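Local atomic coordinates of oxidoreductase (Ralstonia eutropha, PDB entry 3HJ9), a protein that binds flavin mononucleotide and is probably an oxidoreductase of the nitroreductase family, built as a dimer of two identical subunits. Residues A[25-34]-A[105-116]. Sequence-based numbering, arbitrary orientation. Where two conformers were deposited one is given.
Sequences SERVITLPEP and YRYDPVHHCLEL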
loop_
_atom_site.group_PDB
_atom_site.type_symbol
_atom_site.label_atom_id
_atom_site.label_comp_id
_atom_site.label_asym_id
_atom_site.label_seq_id
_atom_site.Cartn_x
_atom_site.Cartn_y
_atom_site.Cartn_z
ATOM N N SER A 25 23.341 14.796 -16.591
ATOM C CA SER A 25 22.667 14.918 -15.306
ATOM C C SER A 25 21.921 16.276 -15.255
ATOM O O SER A 25 22.303 17.214 -14.540
ATOM C CB SER A 25 23.715 14.744 -14.213
ATOM O OG SER A 25 23.159 14.970 -12.956
ATOM N N GLU A 26 20.840 16.347 -16.030
ATOM C CA GLU A 26 20.045 17.574 -16.202
ATOM C C GLU A 26 19.343 17.989 -14.910
ATOM O O GLU A 26 18.968 17.142 -14.098
ATOM C CB GLU A 26 19.024 17.418 -17.332
ATOM C CG GLU A 26 19.616 17.071 -18.717
ATOM C CD GLU A 26 20.578 18.126 -19.293
ATOM O OE1 GLU A 26 20.507 19.329 -18.922
ATOM O OE2 GLU A 26 21.417 17.755 -20.156
ATOM N N ARG A 27 19.211 19.297 -14.716
ATOM C CA ARG A 27 18.619 19.870 -13.502
ATOM C C ARG A 27 17.133 19.499 -13.332
ATOM O O ARG A 27 16.688 19.216 -12.218
ATOM C CB ARG A 27 18.832 21.399 -13.477
ATOM C CG ARG A 27 18.444 22.023 -12.167
ATOM C CD ARG A 27 18.977 23.433 -11.996
ATOM N NE ARG A 27 18.519 23.943 -10.706
ATOM C CZ ARG A 27 17.284 24.406 -10.451
ATOM N NH1 ARG A 27 16.336 24.468 -11.406
ATOM N NH2 ARG A 27 16.986 24.829 -9.217
ATOM N N VAL A 28 16.398 19.498 -14.448
ATOM C CA VAL A 28 14.989 19.143 -14.481
ATOM C C VAL A 28 14.710 18.230 -15.665
ATOM O O VAL A 28 15.187 18.497 -16.758
ATOM C CB VAL A 28 14.084 20.395 -14.628
ATOM C CG1 VAL A 28 12.610 20.009 -14.708
ATOM C CG2 VAL A 28 14.316 21.355 -13.495
ATOM N N ILE A 29 13.971 17.142 -15.439
ATOM C CA ILE A 29 13.482 16.292 -16.523
ATOM C C ILE A 29 11.953 16.496 -16.549
ATOM O O ILE A 29 11.286 16.212 -15.555
ATOM C CB ILE A 29 13.825 14.807 -16.362
ATOM C CG1 ILE A 29 15.344 14.597 -16.296
ATOM C CG2 ILE A 29 13.259 14.003 -17.546
ATOM C CD1 ILE A 29 15.756 13.171 -15.981
ATOM N N THR A 30 11.438 17.063 -17.651
ATOM C CA THR A 30 9.995 17.262 -17.820
ATOM C C THR A 30 9.430 15.936 -18.324
ATOM O O THR A 30 10.050 15.248 -19.140
ATOM C CB THR A 30 9.668 18.409 -18.782
ATOM O OG1 THR A 30 10.388 18.214 -20.001
ATOM C CG2 THR A 30 10.067 19.752 -18.168
ATOM N N LEU A 31 8.275 15.563 -17.816
ATOM C CA LEU A 31 7.626 14.306 -18.155
ATOM C C LEU A 31 6.365 14.591 -18.976
ATOM O O LEU A 31 5.671 15.581 -18.712
ATOM C CB LEU A 31 7.240 13.589 -16.869
ATOM C CG LEU A 31 8.369 13.236 -15.902
ATOM C CD1 LEU A 31 7.798 12.853 -14.570
ATOM C CD2 LEU A 31 9.251 12.092 -16.479
ATOM N N PRO A 32 6.038 13.710 -19.948
ATOM C CA PRO A 32 4.815 13.933 -20.732
ATOM C C PRO A 32 3.567 13.656 -19.911
ATOM O O PRO A 32 3.643 12.958 -18.877
ATOM C CB PRO A 32 4.968 12.941 -21.895
ATOM C CG PRO A 32 5.785 11.853 -21.332
ATOM C CD PRO A 32 6.776 12.533 -20.448
ATOM N N GLU A 33 2.440 14.225 -20.339
ATOM C CA GLU A 33 1.174 14.038 -19.620
ATOM C C GLU A 33 0.795 12.570 -19.574
ATOM O O GLU A 33 0.871 11.911 -20.589
ATOM C CB GLU A 33 -0.005 14.803 -20.257
ATOM C CG GLU A 33 -0.026 16.256 -19.914
ATOM C CD GLU A 33 -1.364 16.916 -20.220
ATOM O OE1 GLU A 33 -1.782 16.897 -21.418
ATOM O OE2 GLU A 33 -1.975 17.467 -19.249
ATOM N N PRO A 34 0.385 12.059 -18.403
ATOM C CA PRO A 34 -0.015 10.652 -18.325
ATOM C C PRO A 34 -1.389 10.358 -19.005
ATOM O O PRO A 34 -2.236 11.261 -19.059
ATOM C CB PRO A 34 -0.058 10.405 -16.811
ATOM C CG PRO A 34 -0.445 11.711 -16.237
ATOM C CD PRO A 34 0.181 12.760 -17.123
ATOM N N TYR A 105 16.828 11.844 -8.550
ATOM C CA TYR A 105 15.830 12.894 -8.715
ATOM C C TYR A 105 14.702 12.796 -7.723
ATOM O O TYR A 105 14.415 11.709 -7.258
ATOM C CB TYR A 105 15.220 12.822 -10.128
ATOM C CG TYR A 105 16.183 13.223 -11.209
ATOM C CD1 TYR A 105 17.142 12.324 -11.681
ATOM C CD2 TYR A 105 16.170 14.512 -11.737
ATOM C CE1 TYR A 105 18.081 12.713 -12.678
ATOM C CE2 TYR A 105 17.085 14.903 -12.736
ATOM C CZ TYR A 105 18.023 14.017 -13.199
ATOM O OH TYR A 105 18.903 14.435 -14.158
ATOM N N ARG A 106 14.070 13.936 -7.421
ATOM C CA ARG A 106 12.854 13.982 -6.625
ATOM C C ARG A 106 11.709 14.281 -7.608
ATOM O O ARG A 106 11.784 15.227 -8.410
ATOM C CB ARG A 106 12.880 15.049 -5.529
ATOM C CG ARG A 106 11.695 14.935 -4.554
ATOM C CD ARG A 106 11.784 15.932 -3.443
ATOM N NE ARG A 106 11.720 17.296 -3.953
ATOM C CZ ARG A 106 12.036 18.404 -3.266
ATOM N NH1 ARG A 106 12.433 18.362 -1.986
ATOM N NH2 ARG A 106 11.938 19.591 -3.871
ATOM N N TYR A 107 10.663 13.461 -7.531
ATOM C CA TYR A 107 9.462 13.652 -8.320
ATOM C C TYR A 107 8.607 14.739 -7.676
ATOM O O TYR A 107 8.292 14.652 -6.502
ATOM C CB TYR A 107 8.666 12.353 -8.423
ATOM C CG TYR A 107 7.359 12.518 -9.132
ATOM C CD1 TYR A 107 7.318 12.847 -10.486
ATOM C CD2 TYR A 107 6.140 12.316 -8.467
ATOM C CE1 TYR A 107 6.078 12.999 -11.163
ATOM C CE2 TYR A 107 4.909 12.442 -9.146
ATOM C CZ TYR A 107 4.890 12.794 -10.487
ATOM O OH TYR A 107 3.695 12.937 -11.142
ATOM N N ASP A 108 8.242 15.744 -8.464
ATOM C CA ASP A 108 7.378 16.841 -8.053
ATOM C C ASP A 108 6.002 16.527 -8.684
ATOM O O ASP A 108 5.839 16.697 -9.892
ATOM C CB ASP A 108 7.949 18.161 -8.568
ATOM C CG ASP A 108 7.082 19.350 -8.267
ATOM O OD1 ASP A 108 5.994 19.252 -7.669
ATOM O OD2 ASP A 108 7.506 20.435 -8.673
ATOM N N PRO A 109 5.010 16.111 -7.870
ATOM C CA PRO A 109 3.677 15.795 -8.445
ATOM C C PRO A 109 2.889 16.941 -9.039
ATOM O O PRO A 109 2.260 16.742 -10.061
ATOM C CB PRO A 109 2.918 15.241 -7.252
ATOM C CG PRO A 109 3.966 14.711 -6.364
ATOM C CD PRO A 109 5.050 15.721 -6.448
ATOM N N VAL A 110 2.943 18.120 -8.420
ATOM C CA VAL A 110 2.180 19.278 -8.872
ATOM C C VAL A 110 2.593 19.722 -10.290
ATOM O O VAL A 110 1.733 20.123 -11.063
ATOM C CB VAL A 110 2.250 20.449 -7.829
ATOM C CG1 VAL A 110 1.632 21.745 -8.386
ATOM C CG2 VAL A 110 1.600 20.004 -6.498
ATOM N N HIS A 111 3.891 19.610 -10.611
ATOM C CA HIS A 111 4.435 19.979 -11.920
ATOM C C HIS A 111 4.824 18.796 -12.796
ATOM O O HIS A 111 5.272 19.006 -13.924
ATOM C CB HIS A 111 5.634 20.927 -11.747
ATOM C CG HIS A 111 5.294 22.184 -11.018
ATOM N ND1 HIS A 111 4.672 23.247 -11.632
ATOM C CD2 HIS A 111 5.445 22.533 -9.719
ATOM C CE1 HIS A 111 4.472 24.206 -10.749
ATOM N NE2 HIS A 111 4.936 23.796 -9.580
ATOM N N HIS A 112 4.638 17.577 -12.292
ATOM C CA HIS A 112 4.909 16.334 -12.978
ATOM C C HIS A 112 6.269 16.373 -13.670
ATOM O O HIS A 112 6.369 16.302 -14.878
ATOM C CB HIS A 112 3.760 15.973 -13.928
ATOM C CG HIS A 112 3.853 14.594 -14.506
ATOM N ND1 HIS A 112 3.938 13.466 -13.720
ATOM C CD2 HIS A 112 3.840 14.160 -15.790
ATOM C CE1 HIS A 112 4.010 12.399 -14.493
ATOM N NE2 HIS A 112 3.955 12.793 -15.752
ATOM N N CYS A 113 7.298 16.592 -12.868
ATOM C CA CYS A 113 8.655 16.590 -13.358
ATOM C C CYS A 113 9.588 16.061 -12.280
ATOM O O CYS A 113 9.189 15.938 -11.117
ATOM C CB CYS A 113 9.053 17.998 -13.780
ATOM S SG CYS A 113 9.084 19.093 -12.409
ATOM N N LEU A 114 10.824 15.815 -12.700
ATOM C CA LEU A 114 11.928 15.330 -11.859
ATOM C C LEU A 114 12.959 16.466 -11.650
ATOM O O LEU A 114 13.369 17.103 -12.593
ATOM C CB LEU A 114 12.583 14.124 -12.539
ATOM C CG LEU A 114 11.763 12.823 -12.694
ATOM C CD1 LEU A 114 12.496 11.811 -13.607
ATOM C CD2 LEU A 114 11.514 12.276 -11.337
ATOM N N GLU A 115 13.332 16.714 -10.401
ATOM C CA GLU A 115 14.296 17.749 -9.994
ATOM C C GLU A 115 15.521 17.023 -9.446
ATOM O O GLU A 115 15.377 16.129 -8.617
ATOM C CB GLU A 115 13.694 18.617 -8.894
ATOM C CG GLU A 115 12.486 19.423 -9.330
ATOM C CD GLU A 115 11.904 20.347 -8.212
ATOM O OE1 GLU A 115 11.757 21.565 -8.488
ATOM O OE2 GLU A 115 11.613 19.881 -7.073
ATOM N N LEU A 116 16.704 17.375 -9.947
ATOM C CA LEU A 116 17.970 16.738 -9.525
ATOM C C LEU A 116 18.258 16.984 -8.032
ATOM O O LEU A 116 18.176 18.117 -7.564
ATOM C CB LEU A 116 19.139 17.199 -10.410
ATOM C CG LEU A 116 20.531 16.579 -10.187
ATOM C CD1 LEU A 116 20.506 15.085 -10.484
ATOM C CD2 LEU A 116 21.554 17.334 -11.058
HETATM O O HOH W 1 5.543 17.807 -16.892
#
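His112 turns its CG anti to the backbone N (chi1 -170°), which carries the imidazole across to Leu31, while Leu31, with CG anti to its own carbonyl carbon (chi1 -60°), lays CB and CD1 over one face of that ring. Leu31 CD1 sits 3.9 Å from the centroid of the His112 imidazole, a CH-pi contact. The ring is pinned at its edge: ND1 of His112 lies 2.6 Å from Tyr107 OH in a hydrogen bond, and NE2 makes a weak, bent one to Pro32 O at 3.1 Å. Ser66 OG, on helix 62-73, bonds to both His112 NE2 and Pro32 O, tying this corner to the helix. Leu31 CD1 also reaches the edge of the Tyr107 ring, and water 1 bridges the carbonyl oxygens of Leu31 and His112.

Further along, Ile29 and Leu114 form an antiparallel hydrogen-bonded pair. Ile29 N to Leu114 O and Leu114 N to Ile29 O both measure 2.9 Å, the second bond almost straight (176°). Leu116 N adds a third rung to Arg27 O. On the face carrying Ile29 and Leu114, Ile29 CD1 lies over the Tyr105 ring, 3.7 Å from CZ, and Leu116 CD1 covers the opposite ring face. With the ring held between them, Tyr105 OH donates to Glu26 O at 2.7 Å, in the carbonyl plane and on a lone pair. Leu114 continues inward against Leu69 of helix 62-73.

The hairpin of strands 103-108 and 113-116 carries a G1 beta bulge just after its turn, His112 and Cys113 both facing Asp108. Strand 28-30 pairs with its second arm as an outermost strand of this chain's antiparallel sheet, at a sheet margin away from the flavin site of this nitroreductase-family fold.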